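Hypothetical sensory transduction histidine kinase (Methanosarcina mazei, PDB 3LI9) is a putative membrane sensor that probably phosphorylates its own histidine from ATP on sensing a signal, this piece being its extracellular double Cache (PDC) sensor domain. Local coordinates at residues T138-Y143 and F149-D154; E34-I39 and V169-E174; N27-Q32 and E174-V179; R102-C107 and V120-S125. All coordinates share one frame; numbering follows the deposited sequence.

Interaction 1: residues T138-Y143 and F149-D154; sequences TLTEPY and FMVSYD. With BTB (2-[bis-(2-hydroxy-ethyl)-amino]-2-hydroxymethyl-propane-1,3-diol), chain B.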
loop_
_atom_site.group_PDB
_atom_site.type_symbol
_atom_site.label_atom_id
_atom_site.label_comp_id
_atom_site.label_asym_id
_atom_site.label_seq_id
_atom_site.Cartn_x
_atom_site.Cartn_y
_atom_site.Cartn_z
ATOM N N THR A 138 3.915 2.179 -8.894
ATOM C CA THR A 138 4.363 1.253 -7.853
ATOM C C THR A 138 3.571 1.388 -6.572
ATOM O O THR A 138 2.964 2.429 -6.334
ATOM C CB THR A 138 5.853 1.446 -7.586
ATOM O OG1 THR A 138 6.063 2.676 -6.868
ATOM C CG2 THR A 138 6.554 1.546 -8.908
ATOM N N LEU A 139 3.567 0.322 -5.776
ATOM C CA LEU A 139 2.991 0.301 -4.491
ATOM C C LEU A 139 4.061 -0.299 -3.574
ATOM O O LEU A 139 4.551 -1.437 -3.821
ATOM C CB LEU A 139 1.722 -0.551 -4.510
ATOM C CG LEU A 139 1.080 -0.861 -3.207
ATOM C CD1 LEU A 139 0.470 0.375 -2.556
ATOM C CD2 LEU A 139 -0.041 -1.897 -3.471
ATOM N N THR A 140 4.435 0.462 -2.548
ATOM C CA THR A 140 5.466 -0.037 -1.603
ATOM C C THR A 140 4.880 -1.180 -0.760
ATOM O O THR A 140 3.655 -1.385 -0.598
ATOM C CB THR A 140 5.884 1.093 -0.597
ATOM O OG1 THR A 140 4.756 1.387 0.250
ATOM C CG2 THR A 140 6.406 2.312 -1.381
ATOM N N GLU A 141 5.792 -1.879 -0.108
ATOM C CA GLU A 141 5.376 -2.787 0.949
ATOM C C GLU A 141 4.927 -1.898 2.125
ATOM O O GLU A 141 5.418 -0.789 2.232
ATOM C CB GLU A 141 6.556 -3.711 1.261
ATOM C CG GLU A 141 6.456 -4.946 0.216
ATOM C CD GLU A 141 5.169 -5.839 0.420
ATOM O OE1 GLU A 141 5.249 -6.578 1.413
ATOM O OE2 GLU A 141 4.103 -5.841 -0.374
ATOM N N PRO A 142 3.943 -2.355 2.906
ATOM C CA PRO A 142 3.490 -1.539 4.051
ATOM C C PRO A 142 4.618 -1.292 5.034
ATOM O O PRO A 142 5.588 -2.092 5.148
ATOM C CB PRO A 142 2.418 -2.418 4.706
ATOM C CG PRO A 142 2.967 -3.898 4.391
ATOM C CD PRO A 142 3.199 -3.625 2.877
ATOM N N TYR A 143 4.519 -0.175 5.733
ATOM C CA TYR A 143 5.629 0.222 6.641
ATOM C C TYR A 143 5.080 1.147 7.685
ATOM O O TYR A 143 3.967 1.745 7.583
ATOM C CB TYR A 143 6.758 0.892 5.854
ATOM C CG TYR A 143 6.336 2.157 5.138
ATOM C CD1 TYR A 143 6.436 3.433 5.764
ATOM C CD2 TYR A 143 5.804 2.072 3.824
ATOM C CE1 TYR A 143 6.001 4.597 5.060
ATOM C CE2 TYR A 143 5.418 3.210 3.113
ATOM C CZ TYR A 143 5.493 4.452 3.754
ATOM O OH TYR A 143 5.129 5.583 3.098
ATOM N N PHE A 149 1.020 3.110 10.429
ATOM C CA PHE A 149 1.114 1.982 9.476
ATOM C C PHE A 149 0.471 2.435 8.166
ATOM O O PHE A 149 -0.675 2.893 8.179
ATOM C CB PHE A 149 0.327 0.807 10.067
ATOM C CG PHE A 149 0.678 -0.529 9.356
ATOM C CD1 PHE A 149 1.980 -0.844 9.025
ATOM C CD2 PHE A 149 -0.351 -1.356 8.985
ATOM C CE1 PHE A 149 2.267 -2.085 8.367
ATOM C CE2 PHE A 149 -0.102 -2.548 8.350
ATOM C CZ PHE A 149 1.164 -2.876 7.998
HETATM N N MSE A 150 1.224 2.362 7.082
HETATM C CA MSE A 150 0.761 2.850 5.790
HETATM C C MSE A 150 1.430 2.149 4.614
HETATM O O MSE A 150 2.326 1.306 4.752
HETATM C CB MSE A 150 1.033 4.350 5.685
HETATM C CG MSE A 150 2.499 4.689 5.765
HETATM SE SE MSE A 150 2.726 6.703 5.762
HETATM C CE MSE A 150 2.178 7.035 7.564
ATOM N N VAL A 151 0.870 2.468 3.450
ATOM C CA VAL A 151 1.536 2.108 2.199
ATOM C C VAL A 151 1.564 3.338 1.296
ATOM O O VAL A 151 0.741 4.229 1.458
ATOM C CB VAL A 151 0.752 0.939 1.544
ATOM C CG1 VAL A 151 -0.650 1.324 1.033
ATOM C CG2 VAL A 151 1.610 0.189 0.567
ATOM N N SER A 152 2.496 3.351 0.342
ATOM C CA SER A 152 2.574 4.469 -0.593
ATOM C C SER A 152 2.325 4.023 -2.011
ATOM O O SER A 152 2.864 2.991 -2.410
ATOM C CB SER A 152 4.031 5.046 -0.515
ATOM O OG SER A 152 4.023 6.285 -1.168
ATOM N N TYR A 153 1.580 4.822 -2.754
ATOM C CA TYR A 153 1.356 4.577 -4.188
ATOM C C TYR A 153 2.138 5.658 -4.931
ATOM O O TYR A 153 1.976 6.840 -4.628
ATOM C CB TYR A 153 -0.122 4.777 -4.549
ATOM C CG TYR A 153 -1.112 3.784 -3.932
ATOM C CD1 TYR A 153 -1.638 2.741 -4.709
ATOM C CD2 TYR A 153 -1.476 3.869 -2.577
ATOM C CE1 TYR A 153 -2.538 1.847 -4.162
ATOM C CE2 TYR A 153 -2.363 2.931 -2.001
ATOM C CZ TYR A 153 -2.881 1.935 -2.844
ATOM O OH TYR A 153 -3.761 1.018 -2.296
ATOM N N ASP A 154 2.913 5.287 -5.954
ATOM C CA ASP A 154 3.735 6.298 -6.626
ATOM C C ASP A 154 3.650 6.096 -8.124
ATOM O O ASP A 154 3.726 4.984 -8.597
ATOM C CB ASP A 154 5.194 6.195 -6.194
ATOM C CG ASP A 154 5.338 6.351 -4.701
ATOM O OD1 ASP A 154 5.341 7.524 -4.264
ATOM O OD2 ASP A 154 5.334 5.328 -3.932
HETATM C C1 BTB B . 10.143 10.125 2.477
HETATM O O1 BTB B . 9.787 11.438 3.009
HETATM C C2 BTB B . 9.358 8.946 3.119
HETATM C C3 BTB B . 9.672 9.082 4.584
HETATM O O3 BTB B . 9.856 10.498 4.692
HETATM C C4 BTB B . 9.860 7.616 2.668
HETATM O O4 BTB B . 8.820 6.723 3.099
HETATM N N BTB B . 7.879 8.956 2.833
HETATM C C5 BTB B . 7.212 9.778 3.828
HETATM C C6 BTB B . 6.265 8.927 4.700
HETATM O O6 BTB B . 5.509 8.060 3.907
HETATM C C7 BTB B . 7.775 9.503 1.460
HETATM C C8 BTB B . 6.412 9.308 0.753
HETATM O O8 BTB B . 5.874 8.017 0.924
#
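Tyr143 and Met150 both send CG between the backbone N and the carbonyl carbon (chi1 61° and 62°), which lays Met150 CG over one face of the Tyr143 ring, 3.9 Å from its centroid; the selenium of this selenomethionine continues obliquely past the ring as a Met-aromatic contact. On the opposite face of the sheet, Leu139 CD1 sits above the centre of the Tyr153 ring, 3.6 Å from the centroid. Two antiparallel ladders, Thr138-Leu139 with Tyr153-Asp154 and Tyr143 with Met150, are separated by a one-residue register shift. There Thr140 OG1 replaces a backbone carbonyl, accepting Ser152 N at 3.0 Å and donating to Glu141 O. Tyr143 OH reaches O6 of BTB, probably from the crystallisation liquor, at 2.6 Å; a leucine in place of Tyr143 removes ring and hydroxyl, and BTB O6 would probably lose this bond and Met150 CG the flat face it lies against. Asp170 and Val120 also bind BTB, consistent with the ligand pocket of the probably membrane-distal half of a PDC fold.

Interaction 2: residues E34-I39 and V169-E174; sequences EANQAI and VDVPLE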
loop_
_atom_site.group_PDB
_atom_site.type_symbol
_atom_site.label_atom_id
_atom_site.label_comp_id
_atom_site.label_asym_id
_atom_site.label_seq_id
_atom_site.Cartn_x
_atom_site.Cartn_y
_atom_site.Cartn_z
ATOM N N GLU A 34 -7.582 0.559 -5.980
ATOM C CA GLU A 34 -7.551 0.973 -7.362
ATOM C C GLU A 34 -7.880 2.499 -7.395
ATOM O O GLU A 34 -7.359 3.238 -8.235
ATOM C CB GLU A 34 -8.590 0.193 -8.189
ATOM C CG GLU A 34 -8.265 -1.288 -8.239
ATOM C CD GLU A 34 -8.519 -1.997 -9.569
ATOM O OE1 GLU A 34 -8.801 -1.388 -10.615
ATOM O OE2 GLU A 34 -8.463 -3.249 -9.578
ATOM N N ALA A 35 -8.781 2.939 -6.515
ATOM C CA ALA A 35 -9.107 4.394 -6.516
ATOM C C ALA A 35 -7.852 5.181 -6.079
ATOM O O ALA A 35 -7.503 6.227 -6.725
ATOM C CB ALA A 35 -10.327 4.714 -5.571
ATOM N N ASN A 36 -7.154 4.713 -5.016
ATOM C CA ASN A 36 -5.999 5.470 -4.545
ATOM C C ASN A 36 -4.881 5.487 -5.560
ATOM O O ASN A 36 -4.201 6.538 -5.757
ATOM C CB ASN A 36 -5.502 4.817 -3.207
ATOM C CG ASN A 36 -6.408 5.138 -2.059
ATOM O OD1 ASN A 36 -7.136 6.130 -2.097
ATOM N ND2 ASN A 36 -6.391 4.305 -1.049
ATOM N N GLN A 37 -4.698 4.376 -6.260
ATOM C CA GLN A 37 -3.698 4.326 -7.335
ATOM C C GLN A 37 -4.067 5.349 -8.429
ATOM O O GLN A 37 -3.132 6.056 -8.969
ATOM C CB GLN A 37 -3.693 2.902 -7.949
ATOM C CG GLN A 37 -2.827 2.698 -9.194
ATOM C CD GLN A 37 -2.872 1.246 -9.605
ATOM O OE1 GLN A 37 -3.911 0.707 -10.037
ATOM N NE2 GLN A 37 -1.761 0.633 -9.511
ATOM N N ALA A 38 -5.359 5.429 -8.770
ATOM C CA ALA A 38 -5.809 6.343 -9.863
ATOM C C ALA A 38 -5.609 7.812 -9.413
ATOM O O ALA A 38 -5.364 8.666 -10.277
ATOM C CB ALA A 38 -7.292 6.090 -10.176
ATOM N N ILE A 39 -5.630 8.111 -8.107
ATOM C CA ILE A 39 -5.430 9.514 -7.663
ATOM C C ILE A 39 -3.987 9.913 -7.961
ATOM O O ILE A 39 -3.704 10.947 -8.602
ATOM C CB ILE A 39 -5.663 9.636 -6.169
ATOM C CG1 ILE A 39 -7.172 9.399 -5.872
ATOM C CG2 ILE A 39 -5.236 11.104 -5.667
ATOM C CD1 ILE A 39 -7.502 9.309 -4.353
ATOM N N VAL A 169 0.811 9.165 -3.231
ATOM C CA VAL A 169 -0.023 9.320 -2.049
ATOM C C VAL A 169 0.296 8.266 -0.989
ATOM O O VAL A 169 0.694 7.109 -1.328
ATOM C CB VAL A 169 -1.533 9.219 -2.395
ATOM C CG1 VAL A 169 -1.882 10.235 -3.526
ATOM C CG2 VAL A 169 -1.857 7.802 -2.915
ATOM N N ASP A 170 0.187 8.704 0.287
ATOM C CA ASP A 170 0.376 7.801 1.457
ATOM C C ASP A 170 -0.963 7.446 2.017
ATOM O O ASP A 170 -1.785 8.321 2.248
ATOM C CB ASP A 170 1.203 8.500 2.540
ATOM C CG ASP A 170 2.677 8.643 2.184
ATOM O OD1 ASP A 170 3.165 7.966 1.268
ATOM O OD2 ASP A 170 3.374 9.400 2.881
ATOM N N VAL A 171 -1.169 6.157 2.233
ATOM C CA VAL A 171 -2.482 5.627 2.613
ATOM C C VAL A 171 -2.365 4.888 3.975
ATOM O O VAL A 171 -1.760 3.831 4.016
ATOM C CB VAL A 171 -2.971 4.653 1.563
ATOM C CG1 VAL A 171 -4.432 4.115 1.879
ATOM C CG2 VAL A 171 -3.106 5.431 0.155
ATOM N N PRO A 172 -2.966 5.386 5.043
ATOM C CA PRO A 172 -2.910 4.634 6.356
ATOM C C PRO A 172 -3.711 3.356 6.206
ATOM O O PRO A 172 -4.757 3.281 5.499
ATOM C CB PRO A 172 -3.732 5.517 7.366
ATOM C CG PRO A 172 -3.617 6.925 6.704
ATOM C CD PRO A 172 -3.551 6.743 5.164
ATOM N N LEU A 173 -3.232 2.311 6.874
ATOM C CA LEU A 173 -3.875 1.012 6.762
ATOM C C LEU A 173 -4.547 0.530 8.048
ATOM O O LEU A 173 -5.035 -0.623 8.105
ATOM C CB LEU A 173 -2.825 -0.046 6.389
ATOM C CG LEU A 173 -2.169 0.169 5.016
ATOM C CD1 LEU A 173 -0.861 -0.681 4.814
ATOM C CD2 LEU A 173 -3.226 -0.043 3.936
ATOM N N GLU A 174 -4.667 1.403 9.049
ATOM C CA GLU A 174 -5.433 0.957 10.220
ATOM C C GLU A 174 -6.807 0.431 9.889
ATOM O O GLU A 174 -7.270 -0.547 10.502
ATOM C CB GLU A 174 -5.596 2.149 11.190
ATOM C CG GLU A 174 -6.221 1.736 12.500
ATOM C CD GLU A 174 -6.225 2.903 13.493
ATOM O OE1 GLU A 174 -5.410 3.843 13.316
ATOM O OE2 GLU A 174 -7.045 2.893 14.417
#
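Asn36 of helix 13-48 points at Val171 of strand 162-172, and the valine points back at it. From its CB, which lies 4.2 Å from Val171 CG2, the asparagine chain runs on to CG, 4.0 Å from the same methyl. At the tip, ND2 rests against both branches of the valine, 3.5 Å from CG1 and 3.7 Å from CG2. The other end of the amide, OD1, turns to polar partners instead: it accepts hydrogen bonds from Gln71 NE2 and Gln32 NE2, so a polar group buried against the sheet has its oxygen gripped twice. These two bonds probably fix the rotation of the amide and keep its nitrogen end on the valine. With CG1 anti to the backbone N (chi1 -176°), Val171 offers both methyls to the helix. One turn further along, Ile39 CG2 touches Val169 CG1 at 4.1 Å, while Val169 CG2 lies beside the main-chain oxygen of Asn36. The contact is therefore a light, mostly apolar one. Helix 34-39 runs nearly antiparallel to strand 169-172 at 157°, with the short axes 9.3 Å apart. The long helix thus packs along the face of the sheet that carries Val169 and Val171, and Tyr153 of the adjoining strand 148-159 packs against Asn36, Gln37 and Val171.

Interaction 3: residues N27-Q32 and E174-V179; sequences NQFDAQ and EYVDDV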
loop_
_atom_site.group_PDB
_atom_site.type_symbol
_atom_site.label_atom_id
_atom_site.label_comp_id
_atom_site.label_asym_id
_atom_site.label_seq_id
_atom_site.Cartn_x
_atom_site.Cartn_y
_atom_site.Cartn_z
ATOM N N ASN A 27 -11.604 -8.653 -3.497
ATOM C CA ASN A 27 -12.039 -7.573 -4.395
ATOM C C ASN A 27 -12.675 -6.381 -3.735
ATOM O O ASN A 27 -12.518 -5.262 -4.233
ATOM C CB ASN A 27 -12.894 -8.153 -5.552
ATOM C CG ASN A 27 -12.048 -9.083 -6.429
ATOM O OD1 ASN A 27 -12.318 -10.315 -6.545
ATOM N ND2 ASN A 27 -11.022 -8.550 -7.002
ATOM N N GLN A 28 -13.353 -6.562 -2.584
ATOM C CA GLN A 28 -13.761 -5.394 -1.806
ATOM C C GLN A 28 -12.592 -4.525 -1.384
ATOM O O GLN A 28 -12.651 -3.261 -1.500
ATOM C CB GLN A 28 -14.515 -5.916 -0.550
ATOM C CG GLN A 28 -15.908 -6.450 -0.986
ATOM C CD GLN A 28 -16.689 -6.976 0.188
ATOM O OE1 GLN A 28 -16.720 -6.325 1.238
ATOM N NE2 GLN A 28 -17.343 -8.132 0.031
ATOM N N PHE A 29 -11.501 -5.180 -0.940
ATOM C CA PHE A 29 -10.361 -4.400 -0.498
ATOM C C PHE A 29 -9.683 -3.807 -1.693
ATOM O O PHE A 29 -9.135 -2.692 -1.611
ATOM C CB PHE A 29 -9.371 -5.269 0.303
ATOM C CG PHE A 29 -9.774 -5.421 1.747
ATOM C CD1 PHE A 29 -9.497 -4.403 2.690
ATOM C CD2 PHE A 29 -10.476 -6.515 2.169
ATOM C CE1 PHE A 29 -9.884 -4.541 4.027
ATOM C CE2 PHE A 29 -10.826 -6.676 3.499
ATOM C CZ PHE A 29 -10.548 -5.704 4.435
ATOM N N ASP A 30 -9.713 -4.501 -2.826
ATOM C CA ASP A 30 -9.041 -3.984 -4.007
ATOM C C ASP A 30 -9.678 -2.686 -4.532
ATOM O O ASP A 30 -8.993 -1.848 -5.128
ATOM C CB ASP A 30 -9.122 -4.987 -5.143
ATOM C CG ASP A 30 -8.297 -4.531 -6.367
ATOM O OD1 ASP A 30 -7.112 -4.230 -6.197
ATOM O OD2 ASP A 30 -8.835 -4.449 -7.481
ATOM N N ALA A 31 -10.977 -2.552 -4.356
ATOM C CA ALA A 31 -11.681 -1.384 -4.987
ATOM C C ALA A 31 -11.092 -0.048 -4.516
ATOM O O ALA A 31 -10.837 0.812 -5.349
ATOM C CB ALA A 31 -13.196 -1.439 -4.692
ATOM N N GLN A 32 -10.850 0.134 -3.216
ATOM C CA GLN A 32 -10.378 1.421 -2.742
ATOM C C GLN A 32 -8.930 1.540 -3.103
ATOM O O GLN A 32 -8.441 2.634 -3.327
ATOM C CB GLN A 32 -10.511 1.573 -1.243
ATOM C CG GLN A 32 -10.062 2.950 -0.681
ATOM C CD GLN A 32 -10.787 4.172 -1.303
ATOM O OE1 GLN A 32 -12.013 4.241 -1.320
ATOM N NE2 GLN A 32 -10.029 5.092 -1.862
ATOM N N GLU A 174 -4.667 1.403 9.049
ATOM C CA GLU A 174 -5.433 0.957 10.220
ATOM C C GLU A 174 -6.807 0.431 9.889
ATOM O O GLU A 174 -7.270 -0.547 10.502
ATOM C CB GLU A 174 -5.596 2.149 11.190
ATOM C CG GLU A 174 -6.221 1.736 12.500
ATOM C CD GLU A 174 -6.225 2.903 13.493
ATOM O OE1 GLU A 174 -5.410 3.843 13.316
ATOM O OE2 GLU A 174 -7.045 2.893 14.417
ATOM N N TYR A 175 -7.458 0.974 8.865
ATOM C CA TYR A 175 -8.825 0.574 8.518
ATOM C C TYR A 175 -8.873 -0.903 8.122
ATOM O O TYR A 175 -9.891 -1.575 8.302
ATOM C CB TYR A 175 -9.390 1.474 7.391
ATOM C CG TYR A 175 -8.927 1.025 6.051
ATOM C CD1 TYR A 175 -9.706 0.110 5.260
ATOM C CD2 TYR A 175 -7.733 1.515 5.514
ATOM C CE1 TYR A 175 -9.243 -0.330 4.005
ATOM C CE2 TYR A 175 -7.300 1.135 4.256
ATOM C CZ TYR A 175 -8.057 0.222 3.508
ATOM O OH TYR A 175 -7.587 -0.191 2.301
ATOM N N VAL A 176 -7.766 -1.385 7.586
ATOM C CA VAL A 176 -7.733 -2.809 7.214
ATOM C C VAL A 176 -7.965 -3.710 8.416
ATOM O O VAL A 176 -8.754 -4.682 8.333
ATOM C CB VAL A 176 -6.460 -3.128 6.484
ATOM C CG1 VAL A 176 -6.363 -4.670 6.173
ATOM C CG2 VAL A 176 -6.380 -2.309 5.205
ATOM N N ASP A 177 -7.277 -3.418 9.517
ATOM C CA ASP A 177 -7.468 -4.184 10.728
ATOM C C ASP A 177 -8.877 -3.979 11.233
ATOM O O ASP A 177 -9.518 -4.930 11.635
ATOM C CB ASP A 177 -6.477 -3.792 11.822
ATOM C CG ASP A 177 -6.494 -4.777 13.000
ATOM O OD1 ASP A 177 -6.458 -5.993 12.792
ATOM O OD2 ASP A 177 -6.614 -4.353 14.175
ATOM N N ASP A 178 -9.359 -2.741 11.265
ATOM C CA ASP A 178 -10.755 -2.529 11.718
ATOM C C ASP A 178 -11.796 -3.412 11.011
ATOM O O ASP A 178 -12.672 -4.005 11.660
ATOM C CB ASP A 178 -11.185 -1.061 11.635
ATOM C CG ASP A 178 -10.291 -0.156 12.493
ATOM O OD1 ASP A 178 -9.591 -0.658 13.406
ATOM O OD2 ASP A 178 -10.254 1.066 12.229
ATOM N N VAL A 179 -11.701 -3.512 9.693
ATOM C CA VAL A 179 -12.628 -4.220 8.891
ATOM C C VAL A 179 -12.332 -5.744 8.923
ATOM O O VAL A 179 -13.233 -6.527 9.232
ATOM C CB VAL A 179 -12.568 -3.761 7.406
ATOM C CG1 VAL A 179 -13.538 -4.677 6.577
ATOM C CG2 VAL A 179 -13.048 -2.262 7.269
HETATM O O HOH W 1 -9.276 -1.288 0.775
#
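Phe29 packs its ring against Tyr175, Val176 and Val179, joining the long N-terminal helix 13-48, a hallmark of the double Cache (PDC) fold, to the short helix 174-180 that follows the last strand of the first sheet. The two segments run almost antiparallel, at 155°, but their axes stay 12.5 Å apart, and the large phenylalanine ring bridges much of that distance.

The apolar contacts all converge on the far end of this ring. Phe29 CZ meets Val179 CG1 at 3.8 Å, and Phe29 CE1 meets Val176 CG1 at 4.1 Å. Each valine sets CG1 anti to its own backbone N (chi1 176° and 175°), and this branch does the touching in both. Tyr175 CE1 comes in at the edge of the Phe29 ring, 4.3 Å from Phe29 CE1. Met193, on strand 190-194 of the second sheet, touches both Phe29 and Val176, so the cluster lies where the two halves of the domain meet.

The polar link between the segments is made through water. A single molecule donates to Phe29 O at 2.8 Å and, lying in the plane of the Tyr175 ring at its edge, is hydrogen-bonded to Tyr175 OH at 2.5 Å.

Interaction 4: residues R102-C107 and V120-S125; sequences RFVPYC and VHYDSS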
loop_
_atom_site.group_PDB
_atom_site.type_symbol
_atom_site.label_atom_id
_atom_site.label_comp_id
_atom_site.label_asym_id
_atom_site.label_seq_id
_atom_site.Cartn_x
_atom_site.Cartn_y
_atom_site.Cartn_z
ATOM N N ARG A 102 15.378 21.214 -5.053
ATOM C CA ARG A 102 14.547 20.308 -5.907
ATOM C C ARG A 102 13.089 20.451 -5.466
ATOM O O ARG A 102 12.850 20.704 -4.257
ATOM C CB ARG A 102 14.945 18.839 -5.809
ATOM C CG ARG A 102 16.326 18.582 -6.496
ATOM C CD ARG A 102 16.900 17.201 -6.318
ATOM N NE ARG A 102 16.031 16.131 -6.839
ATOM C CZ ARG A 102 16.365 14.874 -6.828
ATOM N NH1 ARG A 102 17.596 14.582 -6.370
ATOM N NH2 ARG A 102 15.514 13.909 -7.236
ATOM N N PHE A 103 12.146 20.348 -6.394
ATOM C CA PHE A 103 10.707 20.400 -5.971
ATOM C C PHE A 103 10.299 19.049 -5.436
ATOM O O PHE A 103 10.048 18.127 -6.194
ATOM C CB PHE A 103 9.814 20.801 -7.163
ATOM C CG PHE A 103 8.448 21.294 -6.770
ATOM C CD1 PHE A 103 8.259 22.111 -5.645
ATOM C CD2 PHE A 103 7.327 20.912 -7.538
ATOM C CE1 PHE A 103 7.030 22.582 -5.317
ATOM C CE2 PHE A 103 6.040 21.384 -7.163
ATOM C CZ PHE A 103 5.902 22.219 -6.049
ATOM N N VAL A 104 10.249 18.945 -4.084
ATOM C CA VAL A 104 9.989 17.673 -3.396
ATOM C C VAL A 104 8.951 17.853 -2.260
ATOM O O VAL A 104 9.157 17.379 -1.134
ATOM C CB VAL A 104 11.308 17.023 -2.868
ATOM C CG1 VAL A 104 12.145 16.406 -4.085
ATOM C CG2 VAL A 104 12.123 18.024 -2.030
ATOM N N PRO A 105 7.844 18.546 -2.548
ATOM C CA PRO A 105 6.906 18.862 -1.434
ATOM C C PRO A 105 6.129 17.614 -0.940
ATOM O O PRO A 105 5.520 16.897 -1.751
ATOM C CB PRO A 105 5.988 19.927 -2.035
ATOM C CG PRO A 105 5.922 19.519 -3.575
ATOM C CD PRO A 105 7.372 19.054 -3.855
ATOM N N TYR A 106 6.122 17.413 0.386
ATOM C CA TYR A 106 5.368 16.293 1.006
ATOM C C TYR A 106 4.290 16.956 1.851
ATOM O O TYR A 106 4.576 17.478 2.944
ATOM C CB TYR A 106 6.317 15.440 1.864
ATOM C CG TYR A 106 5.615 14.325 2.613
ATOM C CD1 TYR A 106 4.771 13.480 1.951
ATOM C CD2 TYR A 106 5.846 14.108 3.978
ATOM C CE1 TYR A 106 4.118 12.379 2.634
ATOM C CE2 TYR A 106 5.212 13.060 4.636
ATOM C CZ TYR A 106 4.390 12.185 3.937
ATOM O OH TYR A 106 3.718 11.172 4.570
ATOM N N CYS A 107 3.067 17.013 1.325
ATOM C CA CYS A 107 1.943 17.665 2.016
ATOM C C CYS A 107 1.258 16.566 2.823
ATOM O O CYS A 107 0.808 15.583 2.254
ATOM C CB CYS A 107 1.030 18.283 0.965
ATOM S SG CYS A 107 -0.408 19.030 1.797
ATOM N N VAL A 120 12.171 13.090 2.052
ATOM C CA VAL A 120 13.556 12.680 2.460
ATOM C C VAL A 120 13.829 11.339 1.771
ATOM O O VAL A 120 12.878 10.562 1.428
ATOM C CB VAL A 120 13.776 12.668 4.038
ATOM C CG1 VAL A 120 15.193 12.335 4.351
ATOM C CG2 VAL A 120 13.591 14.043 4.612
ATOM N N HIS A 121 15.116 11.051 1.490
ATOM C CA HIS A 121 15.494 9.736 0.926
ATOM C C HIS A 121 15.032 9.465 -0.487
ATOM O O HIS A 121 14.951 8.306 -0.937
ATOM C CB HIS A 121 15.021 8.606 1.840
ATOM C CG HIS A 121 15.501 8.741 3.260
ATOM N ND1 HIS A 121 16.782 9.136 3.579
ATOM C CD2 HIS A 121 14.871 8.516 4.443
ATOM C CE1 HIS A 121 16.915 9.181 4.892
ATOM N NE2 HIS A 121 15.771 8.805 5.441
ATOM N N TYR A 122 14.693 10.525 -1.228
ATOM C CA TYR A 122 14.224 10.294 -2.565
ATOM C C TYR A 122 15.348 9.728 -3.479
ATOM O O TYR A 122 15.098 9.087 -4.518
ATOM C CB TYR A 122 13.620 11.593 -3.119
ATOM C CG TYR A 122 14.384 12.827 -2.836
ATOM C CD1 TYR A 122 15.478 13.187 -3.624
ATOM C CD2 TYR A 122 14.015 13.669 -1.774
ATOM C CE1 TYR A 122 16.177 14.346 -3.336
ATOM C CE2 TYR A 122 14.679 14.837 -1.508
ATOM C CZ TYR A 122 15.763 15.162 -2.296
ATOM O OH TYR A 122 16.455 16.277 -2.028
ATOM N N ASP A 123 16.581 10.006 -3.101
ATOM C CA ASP A 123 17.696 9.476 -3.873
ATOM C C ASP A 123 17.915 7.975 -3.638
ATOM O O ASP A 123 18.552 7.312 -4.465
ATOM C CB ASP A 123 18.963 10.263 -3.557
ATOM C CG ASP A 123 19.050 11.569 -4.339
ATOM O OD1 ASP A 123 18.261 11.826 -5.287
ATOM O OD2 ASP A 123 19.946 12.363 -4.009
ATOM N N SER A 124 17.395 7.421 -2.544
ATOM C CA SER A 124 17.603 5.989 -2.269
ATOM C C SER A 124 16.354 5.109 -2.017
ATOM O O SER A 124 16.414 3.881 -2.226
ATOM C CB SER A 124 18.579 5.861 -1.097
ATOM O OG SER A 124 17.973 6.400 0.075
ATOM N N SER A 125 15.236 5.669 -1.584
ATOM C CA SER A 125 14.076 4.811 -1.258
ATOM C C SER A 125 13.246 4.373 -2.449
ATOM O O SER A 125 13.085 5.109 -3.394
ATOM C CB SER A 125 13.144 5.491 -0.261
ATOM O OG SER A 125 13.849 5.726 0.955
#
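Arg102 reaches Tyr122 and Asp123 through a chain that leaves with CG anti to its carbonyl carbon, is extended at chi2 and bends at chi3 (59°), which brings the guanidinium to the edge of the tyrosine ring. Tyr122 CE1 lies against one face of that group, 3.5 Å from Arg102 CZ, with the two planes 66° apart, so the ring presents its edge. Arg102 NH1 forms a salt bridge with Asp123 OD1 on the syn side at 3.0 Å, while Arg102 NE donates to Tyr79 O. Tyr122 itself takes chi1 43°, CG between backbone N and carbonyl carbon; this stands its ring so that Val104 CG1 covers one face, 4.1 Å from the centroid, and Tyr122 OH is hydrogen-bonded to Asp98. A methionine replacing Arg102 would probably leave Asp123 without its cationic mate and the Tyr79 carbonyl without this donor. The arrangement pins the loop between strand 115-118 and helix 126-134 onto the approach to strand 105-108, in the first, probably membrane-distal half of the PDC fold.

Along the chain, interaction 4 closes before interaction 1 opens, and both lie within the long spans bridged by interactions 2 and 3. Interactions 1, 2 and 4 reach the same antiparallel sheet. The first two have centres about 8 Å apart and join through neighbouring strands 148-159 and 162-172, with Val151 O 2.8 Å from Val171 N. Interaction 4 lies about 18 Å from interaction 2, between centres, yet Tyr106 OH meets Asp170 OD2 at 2.5 Å. Interactions 2 and 3 share helix 13-48, which passes from the junction between the two halves (27-32) to the first sheet (34-39) and ties the two halves of the sensor domain together; their second segments overlap at Glu174.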